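Local coordinates for protein glycosyl transferase (PDB 5TZJ) that is a glycosyl transferase with a family 2 domain of the GT-A type and binds uridine-diphosphate-N-acetylglucosamine, at residues 129-134 with 144-149; 138-143 with 192-197. All blocks are in the same frame, centred on the assembly; numbering follows the deposited sequence.

Residues 129-134 come first along the chain from the N terminus, in the loop that leaves strand 115-122; residues 138-143 follow and carry the short strand 139-140. Contact 1 then closes a tight loop, with 144-149 returning to 129-134 over nine intervening residues, and so joins two parts of the connection that leads on to strand 156-158. Contact 2 reaches much further, from 138-143 to strand 192-195, so the two cross along the chain instead of nesting. They also meet in space, their centres about 9 Å apart: F133 and I147 of contact 1 pack on V194 and I192 of contact 2. Together they tie the connection to strand 192-195.

Contact 1: 129-134 with 144-149; sequences PQSMFK and NSRIIY
The methyl end of M132 presses into the turn formed by R146 and Y149, its CE lying 3.2 Å from the carbonyl O of R146 and 3.8 Å from CB of Y149. This is the dense part of the contact. With CG of M132 between the backbone N and carbonyl carbon (chi1 70°), that atom rests over one face of the F133 ring, near its rim, and two further bends, at chi2 and chi3, carry CE to R146 and Y149. A type I turn from Q130 to F133 presents both M132 and S131 to 144-149. Toward the exposed side the packing gives way to a single polar link: NE of R146 donates to OG of S131 at 3.0 Å, almost straight at 175°, the oxygen lying in the guanidinium plane. The same guanidinium lies roughly parallel over the Y149 ring, with NH2 3.5 Å above the ring plane, over its centre. P129 adds a marginal touch and lies near the bound uridine-diphosphate-N-acetylglucosamine. Behind the contact, F133 and I147 rest on L117 of strand 115-122, while I148 and Y149 lean on helix 239-256, where R252 also bonds to the I148 carbonyl.

Contact 2: 138-143 with 192-197; sequences PEVTLL and ISVLSD
V140 and I192 meet where the short, weakly bonded strand 139-140 lies beside strand 192-195, at the margin of the mixed sheet of a GT-A type glycosyltransferase domain. Their pairing is loose, and a water bridges V140 O and I192 N. The amide N of V140 donates to the carbonyl O of I192 at 2.8 Å; CA of E139 adds a C-H...O approach to the same oxygen. In the reverse direction the link is indirect: the water donates to O of V140, at a short separation whose exact length is doubtful, and accepts from N of I192 at 3.0 Å, so both V140 O and I192 N have the water as a partner. Beyond this, OG of S193 gives its proton to the carbonyl O of P138, approaching from above the carbonyl plane, and is also hydrogen-bonded to S113 OG. The backbone of S193 bonds to strand 115-122. E139 turns away from the strand, and its carboxylate forms a salt bridge with R191. After the strand, OG1 of T141 accepts from the amide N of L143 in an ST turn, while O of T141 is taken by S145 OG. The apolar side is carried by V140, whose side chain crosses those of I192 and V194 at about a right angle: its CG2, set between the backbone N and carbonyl carbon, lies 3.7 Å from CG2 of I192 and 4.0 Å from CG2 of V194.

Contact 1: 129-134 with 144-149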
loop_
_atom_site.group_PDB
_atom_site.type_symbol
_atom_site.label_atom_id
_atom_site.label_comp_id
_atom_site.label_asym_id
_atom_site.label_seq_id
_atom_site.Cartn_x
_atom_site.Cartn_y
_atom_site.Cartn_z
ATOM N N PRO A 129 10.285 0.300 -1.783
ATOM C CA PRO A 129 10.385 1.709 -1.387
ATOM C C PRO A 129 11.578 1.949 -0.472
ATOM O O PRO A 129 11.876 1.147 0.413
ATOM C CB PRO A 129 9.062 1.959 -0.649
ATOM C CG PRO A 129 8.624 0.647 -0.217
ATOM C CD PRO A 129 8.999 -0.269 -1.339
ATOM N N GLN A 130 12.258 3.075 -0.678
ATOM C CA GLN A 130 13.402 3.415 0.162
ATOM C C GLN A 130 13.394 4.835 0.691
ATOM O O GLN A 130 14.132 5.106 1.647
ATOM C CB GLN A 130 14.717 3.195 -0.599
ATOM C CG GLN A 130 14.953 1.757 -1.024
ATOM C CD GLN A 130 15.793 1.671 -2.280
ATOM O OE1 GLN A 130 16.932 1.216 -2.243
ATOM N NE2 GLN A 130 15.235 2.117 -3.401
ATOM N N SER A 131 12.593 5.750 0.120
ATOM C CA SER A 131 12.699 7.164 0.466
ATOM C C SER A 131 12.308 7.456 1.910
ATOM O O SER A 131 12.773 8.457 2.467
ATOM C CB SER A 131 11.839 8.011 -0.472
ATOM O OG SER A 131 10.459 7.890 -0.160
ATOM N N MET A 132 11.484 6.613 2.536
ATOM C CA MET A 132 11.123 6.808 3.935
ATOM C C MET A 132 12.017 6.030 4.907
ATOM O O MET A 132 11.779 6.063 6.115
ATOM C CB MET A 132 9.642 6.434 4.163
ATOM C CG MET A 132 9.289 4.940 4.069
ATOM S SD MET A 132 9.587 4.277 2.419
ATOM C CE MET A 132 8.423 5.285 1.459
ATOM N N PHE A 133 13.041 5.338 4.425
ATOM C CA PHE A 133 13.843 4.479 5.283
ATOM C C PHE A 133 15.285 4.954 5.410
ATOM O O PHE A 133 16.154 4.172 5.805
ATOM C CB PHE A 133 13.809 3.038 4.775
ATOM C CG PHE A 133 12.497 2.340 5.010
ATOM C CD1 PHE A 133 12.061 2.066 6.299
ATOM C CD2 PHE A 133 11.700 1.951 3.939
ATOM C CE1 PHE A 133 10.846 1.419 6.515
ATOM C CE2 PHE A 133 10.488 1.298 4.142
ATOM C CZ PHE A 133 10.064 1.039 5.429
ATOM N N LYS A 134 15.563 6.219 5.085
ATOM C CA LYS A 134 16.944 6.698 5.167
ATOM C C LYS A 134 17.407 6.912 6.599
ATOM O O LYS A 134 18.606 7.088 6.822
ATOM C CB LYS A 134 17.113 8.004 4.381
ATOM C CG LYS A 134 16.890 7.884 2.871
ATOM C CD LYS A 134 17.933 6.985 2.215
ATOM C CE LYS A 134 17.322 6.074 1.148
ATOM N NZ LYS A 134 16.559 6.817 0.082
ATOM N N ASN A 144 5.027 14.959 7.356
ATOM C CA ASN A 144 6.418 15.397 7.455
ATOM C C ASN A 144 7.379 14.297 7.040
ATOM O O ASN A 144 8.578 14.382 7.307
ATOM C CB ASN A 144 6.751 15.946 8.848
ATOM C CG ASN A 144 6.849 14.864 9.930
ATOM O OD1 ASN A 144 6.853 13.641 9.663
ATOM N ND2 ASN A 144 6.951 15.323 11.178
ATOM N N SER A 145 6.865 13.260 6.387
ATOM C CA SER A 145 7.685 12.134 5.989
ATOM C C SER A 145 7.079 11.570 4.716
ATOM O O SER A 145 6.004 11.994 4.285
ATOM C CB SER A 145 7.724 11.066 7.085
ATOM O OG SER A 145 6.456 10.362 7.100
ATOM N N ARG A 146 7.753 10.586 4.130
ATOM C CA ARG A 146 7.249 9.935 2.929
ATOM C C ARG A 146 6.535 8.615 3.244
ATOM O O ARG A 146 6.503 7.732 2.389
ATOM C CB ARG A 146 8.387 9.666 1.944
ATOM C CG ARG A 146 9.389 10.781 1.793
ATOM C CD ARG A 146 9.177 11.498 0.465
ATOM N NE ARG A 146 9.169 10.549 -0.637
ATOM C CZ ARG A 146 8.690 10.832 -1.835
ATOM N NH1 ARG A 146 8.225 12.050 -2.069
ATOM N NH2 ARG A 146 8.677 9.911 -2.789
ATOM N N ILE A 147 5.973 8.445 4.443
ATOM C CA ILE A 147 5.347 7.143 4.731
ATOM C C ILE A 147 4.193 6.862 3.779
ATOM O O ILE A 147 3.865 5.702 3.522
ATOM C CB ILE A 147 4.872 7.042 6.180
ATOM C CG1 ILE A 147 3.898 8.184 6.502
ATOM C CG2 ILE A 147 6.080 7.003 7.129
ATOM C CD1 ILE A 147 3.157 7.980 7.841
ATOM N N ILE A 148 3.566 7.903 3.229
ATOM C CA ILE A 148 2.451 7.650 2.340
ATOM C C ILE A 148 2.893 6.958 1.050
ATOM O O ILE A 148 2.056 6.372 0.347
ATOM C CB ILE A 148 1.719 8.976 2.079
ATOM C CG1 ILE A 148 0.315 8.707 1.561
ATOM C CG2 ILE A 148 2.469 9.814 1.045
ATOM C CD1 ILE A 148 -0.600 9.947 1.590
ATOM N N TYR A 149 4.175 7.015 0.701
ATOM C CA TYR A 149 4.705 6.293 -0.444
ATOM C C TYR A 149 4.917 4.803 -0.182
ATOM O O TYR A 149 5.333 4.105 -1.115
ATOM C CB TYR A 149 5.994 6.955 -0.924
ATOM C CG TYR A 149 5.631 8.271 -1.596
ATOM C CD1 TYR A 149 5.408 9.416 -0.844
ATOM C CD2 TYR A 149 5.423 8.345 -2.970
ATOM C CE1 TYR A 149 5.032 10.633 -1.453
ATOM C CE2 TYR A 149 5.039 9.579 -3.600
ATOM C CZ TYR A 149 4.823 10.693 -2.822
ATOM O OH TYR A 149 4.416 11.886 -3.406
#

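Contact 2: 138-143 with 192-197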
loop_
_atom_site.group_PDB
_atom_site.type_symbol
_atom_site.label_atom_id
_atom_site.label_comp_id
_atom_site.label_asym_id
_atom_site.label_seq_id
_atom_site.Cartn_x
_atom_site.Cartn_y
_atom_site.Cartn_z
ATOM N N PRO A 138 11.709 7.888 15.738
ATOM C CA PRO A 138 10.689 7.457 16.712
ATOM C C PRO A 138 9.299 7.983 16.403
ATOM O O PRO A 138 8.307 7.354 16.781
ATOM C CB PRO A 138 11.210 8.021 18.043
ATOM C CG PRO A 138 12.624 8.431 17.771
ATOM C CD PRO A 138 12.704 8.786 16.339
ATOM N N GLU A 139 9.189 9.117 15.731
ATOM C CA GLU A 139 7.887 9.724 15.495
ATOM C C GLU A 139 7.924 10.367 14.125
ATOM O O GLU A 139 8.796 11.196 13.872
ATOM C CB GLU A 139 7.553 10.767 16.568
ATOM C CG GLU A 139 6.176 11.392 16.386
ATOM C CD GLU A 139 5.450 11.566 17.704
ATOM O OE1 GLU A 139 5.705 12.570 18.394
ATOM O OE2 GLU A 139 4.628 10.679 18.055
ATOM N N VAL A 140 6.999 9.966 13.251
ATOM C CA VAL A 140 6.824 10.579 11.937
ATOM C C VAL A 140 5.334 10.778 11.695
ATOM O O VAL A 140 4.481 10.128 12.314
ATOM C CB VAL A 140 7.423 9.728 10.785
ATOM C CG1 VAL A 140 8.915 9.553 10.964
ATOM C CG2 VAL A 140 6.711 8.353 10.724
ATOM N N THR A 141 5.025 11.658 10.741
ATOM C CA THR A 141 3.646 11.964 10.389
ATOM C C THR A 141 3.426 11.801 8.890
ATOM O O THR A 141 4.369 11.721 8.091
ATOM C CB THR A 141 3.235 13.392 10.809
ATOM O OG1 THR A 141 3.666 14.331 9.814
ATOM C CG2 THR A 141 3.884 13.783 12.152
ATOM N N LEU A 142 2.144 11.737 8.531
ATOM C CA LEU A 142 1.748 11.671 7.136
ATOM C C LEU A 142 2.226 12.874 6.359
ATOM O O LEU A 142 2.443 12.766 5.152
ATOM C CB LEU A 142 0.229 11.570 7.022
ATOM C CG LEU A 142 -0.396 10.198 7.242
ATOM C CD1 LEU A 142 -1.930 10.297 7.361
ATOM C CD2 LEU A 142 0.001 9.249 6.102
ATOM N N LEU A 143 2.427 14.015 7.025
ATOM C CA LEU A 143 2.791 15.241 6.334
ATOM C C LEU A 143 4.251 15.625 6.503
ATOM O O LEU A 143 4.694 16.577 5.857
ATOM C CB LEU A 143 1.907 16.408 6.804
ATOM C CG LEU A 143 0.400 16.319 6.558
ATOM C CD1 LEU A 143 -0.293 17.547 7.155
ATOM C CD2 LEU A 143 0.119 16.176 5.068
ATOM N N ILE A 192 3.532 6.881 14.758
ATOM C CA ILE A 192 4.053 6.092 13.652
ATOM C C ILE A 192 5.559 6.255 13.686
ATOM O O ILE A 192 6.058 7.383 13.785
ATOM C CB ILE A 192 3.493 6.583 12.292
ATOM C CG1 ILE A 192 1.961 6.597 12.273
ATOM C CG2 ILE A 192 4.065 5.763 11.109
ATOM C CD1 ILE A 192 1.374 7.196 10.952
ATOM N N SER A 193 6.287 5.163 13.590
ATOM C CA SER A 193 7.734 5.225 13.745
ATOM C C SER A 193 8.375 4.486 12.589
ATOM O O SER A 193 7.719 3.751 11.857
ATOM C CB SER A 193 8.198 4.609 15.071
ATOM O OG SER A 193 7.357 5.013 16.125
ATOM N N VAL A 194 9.677 4.674 12.439
ATOM C CA VAL A 194 10.439 4.067 11.359
ATOM C C VAL A 194 11.704 3.508 11.967
ATOM O O VAL A 194 12.482 4.253 12.592
ATOM C CB VAL A 194 10.780 5.062 10.239
ATOM C CG1 VAL A 194 11.492 4.331 9.101
ATOM C CG2 VAL A 194 9.504 5.746 9.717
ATOM N N LEU A 195 11.917 2.210 11.788
ATOM C CA LEU A 195 13.121 1.550 12.271
ATOM C C LEU A 195 13.950 1.146 11.054
ATOM O O LEU A 195 13.505 0.330 10.239
ATOM C CB LEU A 195 12.750 0.365 13.164
ATOM C CG LEU A 195 13.824 -0.479 13.823
ATOM C CD1 LEU A 195 13.659 -0.496 15.310
ATOM C CD2 LEU A 195 13.561 -1.842 13.351
ATOM N N SER A 196 15.124 1.771 10.897
ATOM C CA SER A 196 15.967 1.557 9.727
ATOM C C SER A 196 17.366 1.042 10.066
ATOM O O SER A 196 18.275 1.179 9.246
ATOM C CB SER A 196 16.082 2.851 8.929
ATOM O OG SER A 196 14.907 3.100 8.196
ATOM N N ASP A 197 17.558 0.418 11.235
ATOM C CA ASP A 197 18.913 0.071 11.666
ATOM C C ASP A 197 19.555 -1.015 10.799
ATOM O O ASP A 197 20.786 -1.017 10.626
ATOM C CB ASP A 197 18.894 -0.339 13.140
ATOM C CG ASP A 197 18.706 0.855 14.059
ATOM O OD1 ASP A 197 18.628 1.988 13.544
ATOM O OD2 ASP A 197 18.649 0.680 15.289
HETATM O O HOH W 1 3.266 9.816 14.472
#